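ORF99 (Acidianus Filamentous Virus 1, PDB 3DF6) is of unknown function but belongs to the family of the anti-CRISPR protein AcrID1 and may counter the CRISPR defence of its archaeal host. Local coordinates at residues Asn30-Glu35 / Lys84-Ser89; Gly55-Glu60 / Tyr77-Glu82. The protein carries 2 engineered substitutions. One frame throughout, in Å; residues are numbered along the deposited sequence.

Contact 1 (Asn30-Glu35 / Lys84-Ser89); sequences NTTLDE and KYTVLS
Thr32 and Thr86 face each other as a non-hydrogen-bonded antiparallel pair, and their hydroxyls are hydrogen-bonded to each other across the strands. Their CA atoms are 4.0 Å apart, and OG1 of Thr32 lies 2.8 Å from OG1 of Thr86. Both OG1 atoms sit beside their own backbone N (chi1 -61° and -59°), which brings them together. Thr86 OG1 has a second partner in Gln80 NE2. The methyls point opposite ways along the strands: Thr86 CG2 meets Asn30 OD1 at 3.3 Å, and Thr32 CG2 lies against Lys84 CB at 3.7 Å, with the side chains of Thr32 and Lys84 crossing at about a right angle. This pairing joins strand 25-34, outermost in the chain's five-stranded antiparallel sheet, to strand 84-96. Backbone bonds flank the threonines, two between Thr31 and Val87 and two between Leu33 and Tyr85; the bond from Leu33 N to Tyr85 O is 2.7 Å long. On the other face Leu33 CD1 packs against Val87 CG2 at 4.0 Å, while helix 3-18 lies over Thr31 and Leu33, with Thr31 OG1 hydrogen-bonded to His7. Asp34 is the N-cap of helix 35-42. At the start of that helix Glu35 runs alongside Tyr85, whose CE2 lies 3.9 Å from Glu35 CA, and Tyr85 also stacks on Phe38.

Contact 2 (Gly55-Glu60 / Tyr77-Glu82); sequences GIFIDE and YVRQPE
Phe57 pairs with Tyr77 in the beta hairpin of strands 56-64 and 69-80, a hydrogen-bonded antiparallel pair with each backbone N donating to the partner's O. The Phe57 side chain starts over a face of the Tyr77 ring: CB is 3.5 Å from Tyr77 CZ, a CH-pi contact, and CG follows at 3.9 Å from Tyr77 CE1. Beyond CG the two rings stay nearly parallel but are slid apart, and Arg79 takes over. CD1 and CE1 lie near NH2, with Phe57 CE1 3.6 Å from Arg79 NH2; CD2 and CE2 lie near NE, and at the tip Phe57 CZ is 3.4 Å from Arg79 NE. This is a cation-pi contact made by the guanidinium's edge, its plane 80° from that of the ring, with Arg79 CZ 4.1 Å from the ring centroid. A face of the same guanidinium rests on Tyr77 CE1. Tyr77 CG, set between its backbone N and carbonyl carbon (chi1 62°), starts the ring on the Phe57 side, and farther out Tyr77 OH donates to Asp59 OD2 at 2.6 Å, coming from 38° above the carboxylate plane, while Asp59 OD1 is bonded to Ser50 OG of strand 47-53. Where the paired strands diverge, a water at the edge of the Phe57 ring donates to Gly55 O at 2.7 Å and accepts from Arg79 N at 2.8 Å.

Contacts 1 and 2 belong to one sheet and meet where strands 84-96 and 69-80 run as neighbours: Thr86 N lies 2.9 Å from Val78 O, a probable hydrogen bond. Leu33, Thr86 and Val87 in contact 1 and Tyr77 and Asp59 in contact 2 are buried; Asn30 and Thr32, and Gly55 and Arg79, lie at the surface. Contact 1, at an outermost strand, buries 530 Å² and relies on backbone bonding, with threonine hydroxyls on one face and Leu33 meeting helix 3-18 on the other. Contact 2 buries 360 Å² between more splayed strands and adds aromatic, cation-pi and tyrosine-carboxylate contacts to its two backbone bonds. Phe38 also meets Tyr77 edge-to-face, so one ring touches both contacts.

Contact 1 (Asn30-Glu35 / Lys84-Ser89)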
ATOM      1  N   ASN C  30       2.973   4.163 -11.390  1.00 14.44           N
ATOM      2  CA  ASN C  30       3.605   4.483 -12.673  1.00 14.29           C
ATOM      3  C   ASN C  30       4.509   5.646 -12.372  1.00 13.91           C
ATOM      4  O   ASN C  30       4.186   6.791 -12.651  1.00 13.98           O
ATOM      5  CB  ASN C  30       2.651   4.809 -13.816  1.00 14.39           C
ATOM      6  CG  ASN C  30       3.352   4.939 -15.154  1.00 16.20           C
ATOM      7  OD1 ASN C  30       4.572   4.788 -15.271  1.00 16.80           O
ATOM      8  ND2 ASN C  30       2.573   5.242 -16.177  1.00 17.78           N
ATOM      9  N   THR C  31       5.647   5.352 -11.764  1.00 13.74           N
ATOM     10  CA  THR C  31       6.575   6.404 -11.365  1.00 13.86           C
ATOM     11  C   THR C  31       7.998   5.929 -11.662  1.00 13.76           C
ATOM     12  O   THR C  31       8.283   4.722 -11.627  1.00 12.36           O
ATOM     13  CB  THR C  31       6.338   6.802  -9.854  1.00 14.47           C
ATOM     14  OG1 THR C  31       7.130   7.947  -9.505  1.00 14.07           O
ATOM     15  CG2 THR C  31       6.627   5.629  -8.899  1.00 14.71           C
ATOM     16  N   THR C  32       8.881   6.869 -11.986  1.00 13.46           N
ATOM     17  CA  THR C  32      10.221   6.513 -12.415  1.00 13.92           C
ATOM     18  C   THR C  32      11.263   6.865 -11.358  1.00 13.98           C
ATOM     19  O   THR C  32      11.453   8.039 -11.017  1.00 13.78           O
ATOM     20  CB  THR C  32      10.574   7.159 -13.785  1.00 14.15           C
ATOM     21  OG1 THR C  32       9.656   6.682 -14.770  1.00 13.82           O
ATOM     22  CG2 THR C  32      12.001   6.778 -14.217  1.00 14.03           C
ATOM     23  N   LEU C  33      11.931   5.827 -10.868  1.00 14.33           N
ATOM     24  CA  LEU C  33      12.931   5.928  -9.824  1.00 14.66           C
ATOM     25  C   LEU C  33      14.346   5.957 -10.370  1.00 15.51           C
ATOM     26  O   LEU C  33      14.696   5.153 -11.240  1.00 15.71           O
ATOM     27  CB  LEU C  33      12.851   4.721  -8.889  1.00 14.83           C
ATOM     28  CG  LEU C  33      11.846   4.710  -7.731  1.00 14.80           C
ATOM     29  CD1 LEU C  33      10.409   4.823  -8.236  1.00 14.81           C
ATOM     30  CD2 LEU C  33      12.035   3.433  -6.932  1.00 13.38           C
ATOM     31  N   ASP C  34      15.142   6.876  -9.810  1.00 15.68           N
ATOM     32  CA  ASP C  34      16.599   6.887  -9.950  1.00 16.83           C
ATOM     33  C   ASP C  34      17.165   5.570  -9.372  1.00 17.03           C
ATOM     34  O   ASP C  34      16.546   4.961  -8.501  1.00 16.39           O
ATOM     35  CB  ASP C  34      17.121   8.103  -9.167  1.00 17.20           C
ATOM     36  CG  ASP C  34      18.634   8.190  -9.097  0.70 19.37           C
ATOM     37  OD1 ASP C  34      19.356   7.443  -9.795  0.70 23.61           O
ATOM     38  OD2 ASP C  34      19.114   9.051  -8.330  0.70 22.03           O
ATOM     39  N   GLU C  35      18.328   5.135  -9.857  1.00 16.24           N
ATOM     40  CA  GLU C  35      18.949   3.913  -9.356  1.00 16.74           C
ATOM     41  C   GLU C  35      19.093   3.922  -7.836  1.00 16.01           C
ATOM     42  O   GLU C  35      18.825   2.915  -7.180  1.00 14.24           O
ATOM     43  CB  GLU C  35      20.327   3.687  -9.984  1.00 17.50           C
ATOM     44  CG  GLU C  35      20.927   2.316  -9.616  1.00 20.48           C
ATOM     45  CD  GLU C  35      22.279   2.085 -10.228  1.00 27.37           C
ATOM     46  OE1 GLU C  35      22.766   2.959 -10.968  1.00 28.59           O
ATOM     47  OE2 GLU C  35      22.880   1.030  -9.951  1.00 33.17           O
ATOM     48  N   LYS C  84      17.414   4.302 -14.948  1.00 19.99           N
ATOM     49  CA  LYS C  84      16.150   4.658 -14.278  1.00 18.92           C
ATOM     50  C   LYS C  84      15.207   3.470 -14.368  1.00 18.23           C
ATOM     51  O   LYS C  84      15.318   2.660 -15.283  1.00 17.81           O
ATOM     52  CB  LYS C  84      15.476   5.863 -14.949  1.00 19.15           C
ATOM     53  CG  LYS C  84      16.350   7.103 -15.146  1.00 20.08           C
ATOM     54  CD  LYS C  84      16.509   7.959 -13.888  1.00 20.40           C
ATOM     55  CE  LYS C  84      17.471   9.126 -14.193  1.00 21.96           C
ATOM     56  NZ  LYS C  84      18.076   9.729 -12.958  1.00 23.47           N
ATOM     57  N   TYR C  85      14.268   3.375 -13.421  1.00 17.14           N
ATOM     58  CA  TYR C  85      13.391   2.220 -13.307  1.00 16.59           C
ATOM     59  C   TYR C  85      11.988   2.760 -13.152  1.00 15.54           C
ATOM     60  O   TYR C  85      11.686   3.432 -12.161  1.00 14.23           O
ATOM     61  CB  TYR C  85      13.808   1.351 -12.091  1.00 17.86           C
ATOM     62  CG  TYR C  85      15.273   0.894 -12.171  1.00 19.85           C
ATOM     63  CD1 TYR C  85      15.606  -0.407 -12.565  1.00 21.64           C
ATOM     64  CD2 TYR C  85      16.323   1.783 -11.895  1.00 21.27           C
ATOM     65  CE1 TYR C  85      16.949  -0.818 -12.663  1.00 23.30           C
ATOM     66  CE2 TYR C  85      17.667   1.391 -12.003  1.00 22.65           C
ATOM     67  CZ  TYR C  85      17.973   0.093 -12.386  1.00 24.43           C
ATOM     68  OH  TYR C  85      19.309  -0.286 -12.494  1.00 26.55           O
ATOM     69  N   THR C  86      11.152   2.540 -14.166  1.00 14.74           N
ATOM     70  CA  THR C  86       9.739   2.883 -14.057  1.00 14.60           C
ATOM     71  C   THR C  86       8.990   1.745 -13.334  1.00 14.47           C
ATOM     72  O   THR C  86       8.751   0.678 -13.903  1.00 14.82           O
ATOM     73  CB  THR C  86       9.089   3.162 -15.423  1.00 14.48           C
ATOM     74  OG1 THR C  86       9.771   4.240 -16.065  1.00 14.01           O
ATOM     75  CG2 THR C  86       7.623   3.540 -15.263  1.00 14.81           C
ATOM     76  N   VAL C  87       8.611   2.001 -12.089  1.00 13.75           N
ATOM     77  CA  VAL C  87       7.919   1.011 -11.276  1.00 12.28           C
ATOM     78  C   VAL C  87       6.419   1.036 -11.589  1.00 12.82           C
ATOM     79  O   VAL C  87       5.773   2.098 -11.549  1.00 12.10           O
ATOM     80  CB  VAL C  87       8.206   1.224  -9.771  1.00 12.60           C
ATOM     81  CG1 VAL C  87       7.405   0.231  -8.901  1.00 10.76           C
ATOM     82  CG2 VAL C  87       9.714   1.089  -9.477  1.00 13.30           C
ATOM     83  N   LEU C  88       5.872  -0.147 -11.871  1.00 12.25           N
ATOM     84  CA  LEU C  88       4.468  -0.300 -12.246  1.00 12.07           C
ATOM     85  C   LEU C  88       3.633  -0.930 -11.144  1.00 11.92           C
ATOM     86  O   LEU C  88       2.422  -0.702 -11.066  1.00 11.54           O
ATOM     87  CB  LEU C  88       4.337  -1.122 -13.531  1.00 12.25           C
ATOM     88  CG  LEU C  88       5.082  -0.486 -14.718  1.00 12.66           C
ATOM     89  CD1 LEU C  88       5.174  -1.521 -15.836  1.00 14.08           C
ATOM     90  CD2 LEU C  88       4.352   0.758 -15.180  1.00 14.00           C
ATOM     91  N   SER C  89       4.292  -1.725 -10.311  1.00 12.59           N
ATOM     92  CA  SER C  89       3.648  -2.392  -9.169  0.50 13.68           C
ATOM     93  C   SER C  89       4.691  -2.801  -8.136  1.00 13.91           C
ATOM     94  O   SER C  89       5.860  -3.057  -8.492  1.00 13.53           O
ATOM     95  CB  SER C  89       2.869  -3.629  -9.635  0.50 13.78           C
ATOM     96  OG  SER C  89       2.112  -4.179  -8.564  0.50 17.71           O
TER

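Contact 2 (Gly55-Glu60 / Tyr77-Glu82)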
ATOM      1  N   GLY C  55       9.361  -6.940 -22.201  1.00 11.71           N
ATOM      2  CA  GLY C  55      10.002  -5.669 -21.858  1.00 11.32           C
ATOM      3  C   GLY C  55       9.788  -5.231 -20.419  1.00 11.84           C
ATOM      4  O   GLY C  55      10.225  -4.146 -20.032  1.00 11.63           O
ATOM      5  N   ILE C  56       9.132  -6.069 -19.619  1.00 11.82           N
ATOM      6  CA  ILE C  56       8.863  -5.741 -18.229  1.00 12.69           C
ATOM      7  C   ILE C  56       9.540  -6.767 -17.322  1.00 13.23           C
ATOM      8  O   ILE C  56       9.429  -7.984 -17.546  1.00 13.00           O
ATOM      9  CB  ILE C  56       7.334  -5.690 -17.919  1.00 12.70           C
ATOM     10  CG1 ILE C  56       6.611  -4.726 -18.871  1.00 13.99           C
ATOM     11  CG2 ILE C  56       7.094  -5.289 -16.443  1.00 13.70           C
ATOM     12  CD1 ILE C  56       5.061  -4.667 -18.734  1.00 13.87           C
ATOM     13  N   PHE C  57      10.240  -6.276 -16.303  1.00 13.52           N
ATOM     14  CA  PHE C  57      10.763  -7.143 -15.243  1.00 14.01           C
ATOM     15  C   PHE C  57       9.904  -7.268 -13.991  1.00 14.60           C
ATOM     16  O   PHE C  57       9.464  -6.259 -13.393  1.00 15.41           O
ATOM     17  CB  PHE C  57      12.120  -6.662 -14.763  1.00 13.92           C
ATOM     18  CG  PHE C  57      13.164  -6.732 -15.800  1.00 14.38           C
ATOM     19  CD1 PHE C  57      14.046  -7.807 -15.837  1.00 15.40           C
ATOM     20  CD2 PHE C  57      13.259  -5.748 -16.773  1.00 14.77           C
ATOM     21  CE1 PHE C  57      15.016  -7.884 -16.805  1.00 14.27           C
ATOM     22  CE2 PHE C  57      14.247  -5.828 -17.762  1.00 13.87           C
ATOM     23  CZ  PHE C  57      15.116  -6.901 -17.775  1.00 14.83           C
ATOM     24  N   ILE C  58       9.712  -8.518 -13.557  1.00 14.17           N
ATOM     25  CA  ILE C  58       9.169  -8.711 -12.217  1.00 14.00           C
ATOM     26  C   ILE C  58      10.279  -9.377 -11.422  1.00 14.76           C
ATOM     27  O   ILE C  58      10.701 -10.501 -11.749  1.00 13.54           O
ATOM     28  CB  ILE C  58       7.899  -9.557 -12.146  1.00 14.49           C
ATOM     29  CG1 ILE C  58       6.808  -8.922 -13.010  1.00 14.16           C
ATOM     30  CG2 ILE C  58       7.450  -9.653 -10.659  1.00 12.65           C
ATOM     31  CD1 ILE C  58       5.527  -9.699 -13.106  1.00 17.36           C
ATOM     32  N   ASP C  59      10.770  -8.665 -10.412  1.00 14.09           N
ATOM     33  CA  ASP C  59      11.729  -9.243  -9.487  1.00 15.53           C
ATOM     34  C   ASP C  59      11.050  -9.645  -8.188  1.00 15.28           C
ATOM     35  O   ASP C  59      10.153  -8.962  -7.704  1.00 16.07           O
ATOM     36  CB  ASP C  59      12.857  -8.271  -9.166  1.00 15.15           C
ATOM     37  CG  ASP C  59      13.754  -7.981 -10.357  1.00 17.30           C
ATOM     38  OD1 ASP C  59      13.516  -8.487 -11.485  1.00 18.56           O
ATOM     39  OD2 ASP C  59      14.700  -7.206 -10.154  1.00 18.21           O
ATOM     40  N   GLU C  60      11.513 -10.750  -7.631  1.00 15.04           N
ATOM     41  CA  GLU C  60      11.022 -11.249  -6.368  1.00 15.75           C
ATOM     42  C   GLU C  60      12.195 -11.243  -5.394  1.00 14.91           C
ATOM     43  O   GLU C  60      13.189 -11.914  -5.631  1.00 14.82           O
ATOM     44  CB  GLU C  60      10.504 -12.663  -6.564  1.00 15.85           C
ATOM     45  CG  GLU C  60      10.004 -13.323  -5.299  1.00 19.63           C
ATOM     46  CD  GLU C  60       9.644 -14.784  -5.561  1.00 26.52           C
ATOM     47  OE1 GLU C  60       9.383 -15.139  -6.736  1.00 26.77           O
ATOM     48  OE2 GLU C  60       9.636 -15.574  -4.604  1.00 27.50           O
ATOM     49  N   TYR C  77       8.774  -3.615 -13.021  1.00 13.30           N
ATOM     50  CA  TYR C  77       9.377  -2.393 -13.555  1.00 13.72           C
ATOM     51  C   TYR C  77       9.833  -2.488 -15.003  1.00 15.15           C
ATOM     52  O   TYR C  77      10.026  -3.593 -15.547  1.00 14.77           O
ATOM     53  CB  TYR C  77      10.562  -1.926 -12.684  1.00 13.59           C
ATOM     54  CG  TYR C  77      11.728  -2.902 -12.596  1.00 12.72           C
ATOM     55  CD1 TYR C  77      12.827  -2.803 -13.458  1.00 12.34           C
ATOM     56  CD2 TYR C  77      11.721  -3.929 -11.649  1.00 13.78           C
ATOM     57  CE1 TYR C  77      13.898  -3.711 -13.365  1.00 13.57           C
ATOM     58  CE2 TYR C  77      12.763  -4.818 -11.544  1.00 13.87           C
ATOM     59  CZ  TYR C  77      13.850  -4.707 -12.394  1.00 14.68           C
ATOM     60  OH  TYR C  77      14.869  -5.610 -12.261  1.00 13.35           O
ATOM     61  N   VAL C  78      10.031  -1.308 -15.601  1.00 16.04           N
ATOM     62  CA  VAL C  78      10.668  -1.180 -16.909  1.00 17.64           C
ATOM     63  C   VAL C  78      12.012  -0.455 -16.735  1.00 18.95           C
ATOM     64  O   VAL C  78      12.086   0.588 -16.083  1.00 18.64           O
ATOM     65  CB  VAL C  78       9.755  -0.453 -17.914  1.00 17.35           C
ATOM     66  CG1 VAL C  78      10.441  -0.308 -19.287  1.00 18.11           C
ATOM     67  CG2 VAL C  78       8.407  -1.189 -18.054  1.00 17.15           C
ATOM     68  N   ARG C  79      13.073  -1.028 -17.302  1.00 20.75           N
ATOM     69  CA  ARG C  79      14.401  -0.413 -17.252  1.00 22.47           C
ATOM     70  C   ARG C  79      14.533   0.710 -18.287  1.00 23.41           C
ATOM     71  O   ARG C  79      14.380   0.486 -19.489  1.00 23.35           O
ATOM     72  CB  ARG C  79      15.498  -1.451 -17.465  1.00 22.84           C
ATOM     73  CG  ARG C  79      15.602  -2.504 -16.383  1.00 24.20           C
ATOM     74  CD  ARG C  79      16.933  -3.276 -16.512  1.00 28.75           C
ATOM     75  NE  ARG C  79      16.803  -4.619 -15.946  1.00 31.98           N
ATOM     76  CZ  ARG C  79      17.243  -5.007 -14.747  1.00 34.02           C
ATOM     77  NH1 ARG C  79      17.899  -4.171 -13.942  1.00 36.20           N
ATOM     78  NH2 ARG C  79      17.032  -6.253 -14.355  1.00 33.28           N
ATOM     79  N   GLN C  80      14.824   1.913 -17.801  1.00 24.31           N
ATOM     80  CA  GLN C  80      14.950   3.093 -18.655  1.00 24.99           C
ATOM     81  C   GLN C  80      16.424   3.461 -18.907  1.00 25.54           C
ATOM     82  O   GLN C  80      17.322   2.904 -18.259  1.00 25.96           O
ATOM     83  CB  GLN C  80      14.158   4.260 -18.045  1.00 25.10           C
ATOM     84  CG  GLN C  80      12.674   3.914 -17.743  1.00 25.25           C
ATOM     85  CD  GLN C  80      11.812   3.777 -19.001  1.00 26.68           C
ATOM     86  OE1 GLN C  80      12.270   4.051 -20.115  1.00 27.26           O
ATOM     87  NE2 GLN C  80      10.555   3.373 -18.821  1.00 25.85           N
ATOM     88  N   PRO C  81      16.687   4.386 -19.864  1.00 25.55           N
ATOM     89  CA  PRO C  81      18.075   4.811 -20.073  1.00 25.33           C
ATOM     90  C   PRO C  81      18.548   5.707 -18.918  1.00 25.12           C
ATOM     91  O   PRO C  81      17.719   6.222 -18.158  1.00 25.06           O
ATOM     92  CB  PRO C  81      18.025   5.598 -21.402  1.00 25.73           C
ATOM     93  CG  PRO C  81      16.620   5.448 -21.936  1.00 25.47           C
ATOM     94  CD  PRO C  81      15.750   5.087 -20.763  1.00 25.45           C
ATOM     95  N   GLU C  82      19.865   5.894 -18.802  1.00 24.63           N
ATOM     96  CA  GLU C  82      20.484   6.582 -17.659  1.00 24.28           C
ATOM     97  C   GLU C  82      20.088   5.917 -16.345  1.00 23.44           C
ATOM     98  O   GLU C  82      19.922   6.595 -15.323  1.00 23.24           O
ATOM     99  CB  GLU C  82      20.155   8.084 -17.615  1.00 24.64           C
ATOM    100  CG  GLU C  82      21.155   8.978 -18.337  1.00 26.46           C
ATOM    101  CD  GLU C  82      20.802   9.203 -19.789  1.00 28.87           C
ATOM    102  OE1 GLU C  82      19.598   9.190 -20.124  1.00 30.75           O
ATOM    103  OE2 GLU C  82      21.730   9.407 -20.597  1.00 29.68           O
TER
HETATM  104  O   HOH W   1      12.513  -3.085 -19.113  1.00 22.85           O